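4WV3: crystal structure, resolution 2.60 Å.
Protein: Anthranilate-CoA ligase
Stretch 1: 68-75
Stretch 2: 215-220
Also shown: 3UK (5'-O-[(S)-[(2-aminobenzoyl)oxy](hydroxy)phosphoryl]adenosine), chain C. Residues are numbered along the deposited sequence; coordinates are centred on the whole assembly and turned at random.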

# COMPACT_ATOMS: atom_id res chain seq x y z
N LEU A 68 11.51 -5.26 9.86
CA LEU A 68 10.79 -6.19 8.99
C LEU A 68 9.38 -6.47 9.52
O LEU A 68 9.11 -6.27 10.71
N ASP A 69 8.50 -6.95 8.64
CA ASP A 69 7.18 -7.40 9.06
C ASP A 69 7.42 -8.51 10.07
O ASP A 69 7.96 -9.56 9.74
N SER A 70 7.04 -8.25 11.32
CA SER A 70 7.35 -9.16 12.41
C SER A 70 6.48 -8.88 13.63
O SER A 70 5.70 -7.93 13.65
N ALA A 71 6.63 -9.72 14.65
CA ALA A 71 5.93 -9.53 15.91
C ALA A 71 6.40 -8.25 16.59
O ALA A 71 5.61 -7.54 17.21
N GLU A 72 7.69 -7.97 16.46
CA GLU A 72 8.28 -6.79 17.08
C GLU A 72 7.79 -5.49 16.44
O GLU A 72 7.74 -4.46 17.10
N TRP A 73 7.43 -5.56 15.17
CA TRP A 73 6.87 -4.40 14.48
C TRP A 73 5.52 -4.04 15.09
O TRP A 73 5.26 -2.88 15.41
N VAL A 74 4.67 -5.05 15.25
CA VAL A 74 3.32 -4.84 15.75
C VAL A 74 3.30 -4.36 17.20
O VAL A 74 2.61 -3.39 17.52
N THR A 75 4.05 -5.03 18.06
CA THR A 75 4.08 -4.67 19.48
C THR A 75 4.67 -3.28 19.69
O THR A 75 4.25 -2.55 20.59
N LEU A 215 1.22 -9.40 1.25
CA LEU A 215 2.59 -9.28 0.80
C LEU A 215 3.04 -7.84 1.04
O LEU A 215 4.22 -7.57 1.24
N ALA A 216 2.07 -6.93 1.02
CA ALA A 216 2.31 -5.53 1.34
C ALA A 216 2.81 -5.39 2.77
O ALA A 216 2.27 -6.01 3.69
N LYS A 217 3.84 -4.57 2.96
CA LYS A 217 4.46 -4.42 4.27
C LYS A 217 3.65 -3.53 5.20
O LYS A 217 2.69 -2.88 4.78
N LEU A 218 4.05 -3.50 6.47
CA LEU A 218 3.30 -2.78 7.49
C LEU A 218 3.54 -1.26 7.48
O LEU A 218 2.81 -0.52 8.14
N PHE A 219 4.54 -0.81 6.74
CA PHE A 219 4.74 0.63 6.57
C PHE A 219 3.85 1.16 5.45
O PHE A 219 3.60 2.36 5.36
N PHE A 220 3.37 0.25 4.61
CA PHE A 220 2.40 0.57 3.58
C PHE A 220 1.01 0.41 4.18
O PHE A 220 0.65 -0.68 4.63

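This is a small mixed contact centred on Leu218, with an apolar side against Trp73 and Val74 and a polar side at Asp69, joined by a single hydrogen bond from the Leu218 backbone N to the side chain of Asp69. The two stretches lie far apart in the sequence and bury 320 Å² between them, both sides summed. Their backbones come nearest at Asp69 and Leu218, whose CA atoms are 6.2 Å apart.

Asp69 and Trp73 point toward stretch 2, and Leu218 points toward stretch 1. Asp69 is buried, with chi1 in the m well at -85°. This brings its carboxylate up to the backbone of stretch 2. Leu218 N donates a hydrogen bond to Asp69 OD1 at 3.0 Å, with an N-H...acceptor angle of 158°, so the bond is close to straight. The other oxygen, Asp69 OD2, lies 3.4 Å from Lys217 CA.

Lys217 leaves its backbone sideways. Its side chain is m, m, t, t, bent near the start and extended beyond. Its aliphatic part passes the carboxylate, with Lys217 CD 3.5 Å from Asp69 OD1. The charges are opposite, but Lys217 NZ is 4.6 Å from Asp69 OD2, beyond a salt bridge. The amine is hydrogen-bonded elsewhere in the structure.

Leu218 has the largest area covered by the other stretch. Its side chain is m, t and packs against the indole of Trp73, which has chi1 t and chi2 103°. Leu218 CB sits 3.4 Å from the centroid of the Trp73 six-membered ring and 4° off the ring normal. This is a CH-pi contact almost directly over the face. Leu218 CD1 reaches Trp73 CE3 at 3.5 Å. Trp73 CH2 also lies 3.2 Å from Leu218 O, so the ring meets both the side chain and the backbone of this residue.

Val74, with chi1 t, points sideways and adds a lighter apolar contact: its CG2 is 4.1 Å from Leu218 CD1. Phe219 contributes little; its N is 4.0 Å from Trp73 CZ2.

The remaining side chains do not bridge the stretches. Ser70 points away and occupies the N-cap position before the helix. In its p rotamer, Ser70 OG donates a hydrogen bond to Leu68 O at 2.9 Å. Leu68 and Ala71 also point away.

Phe220, with chi1 t, makes no contact with stretch 1. Its ring approaches the bound 3UK instead, an anthraniloyl adenylate: Phe220 CZ is 3.1 Å from 3UK O01, which lies at the ring edge, near its plane.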

# COMPACT_ATOMS: atom_id res chain seq x y z
CB LEU A 68 11.56 -7.50 8.88
CG LEU A 68 13.04 -7.39 8.51
CD1 LEU A 68 13.72 -8.75 8.62
CD2 LEU A 68 13.21 -6.81 7.11
CB ASP A 69 6.36 -7.88 7.86
CG ASP A 69 5.64 -6.74 7.15
OD1 ASP A 69 6.09 -5.58 7.28
OD2 ASP A 69 4.62 -7.01 6.48
CB SER A 70 8.82 -9.12 12.81
OG SER A 70 9.22 -7.80 13.14
CB ALA A 71 6.15 -10.73 16.81
CB GLU A 72 9.81 -6.85 17.03
CG GLU A 72 10.44 -7.89 17.94
CD GLU A 72 10.34 -9.30 17.39
OE1 GLU A 72 10.03 -9.45 16.19
OE2 GLU A 72 10.58 -10.26 18.15
CB TRP A 73 6.70 -4.70 12.98
CG TRP A 73 6.59 -3.47 12.13
CD1 TRP A 73 7.56 -2.93 11.34
CD2 TRP A 73 5.44 -2.62 11.97
NE1 TRP A 73 7.10 -1.81 10.70
CE2 TRP A 73 5.80 -1.59 11.07
CE3 TRP A 73 4.15 -2.63 12.51
CZ2 TRP A 73 4.91 -0.59 10.70
CZ3 TRP A 73 3.27 -1.63 12.13
CH2 TRP A 73 3.65 -0.62 11.24
CB VAL A 74 2.47 -6.12 15.64
CG1 VAL A 74 1.10 -5.90 16.24
CG2 VAL A 74 2.35 -6.55 14.18
CB THR A 75 4.87 -5.70 20.31
OG1 THR A 75 6.18 -5.87 19.77
CG2 THR A 75 4.15 -7.04 20.31
CB LEU A 215 2.72 -9.64 -0.68
CG LEU A 215 4.14 -9.66 -1.25
CD1 LEU A 215 5.03 -10.54 -0.40
CD2 LEU A 215 4.13 -10.12 -2.70
CB ALA A 216 1.05 -4.71 1.14
CB LYS A 217 5.88 -3.87 4.11
CG LYS A 217 6.80 -4.75 3.29
CD LYS A 217 6.92 -6.13 3.90
CE LYS A 217 7.91 -6.99 3.13
NZ LYS A 217 8.08 -8.33 3.76
CB LEU A 218 3.59 -3.36 8.88
CG LEU A 218 3.06 -4.78 9.10
CD1 LEU A 218 3.59 -5.37 10.40
CD2 LEU A 218 1.54 -4.79 9.10
CB PHE A 219 6.22 0.99 6.34
CG PHE A 219 6.85 0.28 5.17
CD1 PHE A 219 6.64 0.72 3.87
CD2 PHE A 219 7.70 -0.80 5.38
CE1 PHE A 219 7.24 0.07 2.80
CE2 PHE A 219 8.30 -1.44 4.31
CZ PHE A 219 8.06 -1.01 3.02
CB PHE A 220 2.58 -0.38 2.40
CG PHE A 220 1.84 0.03 1.15
CD1 PHE A 220 1.29 1.29 1.04
CD2 PHE A 220 1.69 -0.86 0.10
CE1 PHE A 220 0.61 1.66 -0.11
CE2 PHE A 220 1.01 -0.50 -1.04
CZ PHE A 220 0.47 0.77 -1.15
C10 3UK C . -2.82 4.29 -6.99
C15 3UK C . -4.48 2.52 -7.56
C17 3UK C . -5.67 1.89 -9.50
C21 3UK C . -3.66 5.53 -7.13
C26 3UK C . -3.08 2.24 -1.21
C28 3UK C . -4.84 0.59 -1.17
O01 3UK C . -1.34 2.56 -2.86
C02 3UK C . -2.00 3.08 -1.98
O03 3UK C . -1.56 4.30 -1.40
P04 3UK C . -0.37 5.14 -2.04
O05 3UK C . -0.10 6.39 -1.15
O06 3UK C . -0.72 5.65 -3.52
C07 3UK C . -2.09 5.81 -3.91
C08 3UK C . -2.15 5.84 -5.41
O09 3UK C . -1.90 4.52 -5.93
N11 3UK C . -3.64 3.16 -6.67
C12 3UK C . -3.72 2.55 -5.45
N13 3UK C . -4.60 1.51 -5.55
C14 3UK C . -5.09 1.47 -6.85
N16 3UK C . -4.79 2.71 -8.87
N18 3UK C . -6.28 0.89 -8.88
C19 3UK C . -6.03 0.64 -7.59
N20 3UK C . -6.69 -0.44 -6.94
O22 3UK C . -3.15 6.33 -8.18
C23 3UK C . -3.51 6.22 -5.86
O24 3UK C . -3.60 7.64 -6.05
O25 3UK C . 0.89 4.29 -2.07
C27 3UK C . -3.87 1.33 -1.88
C29 3UK C . -5.01 0.77 0.24
C30 3UK C . -4.22 1.68 0.91
C31 3UK C . -3.25 2.43 0.21
N32 3UK C . -2.41 3.40 0.92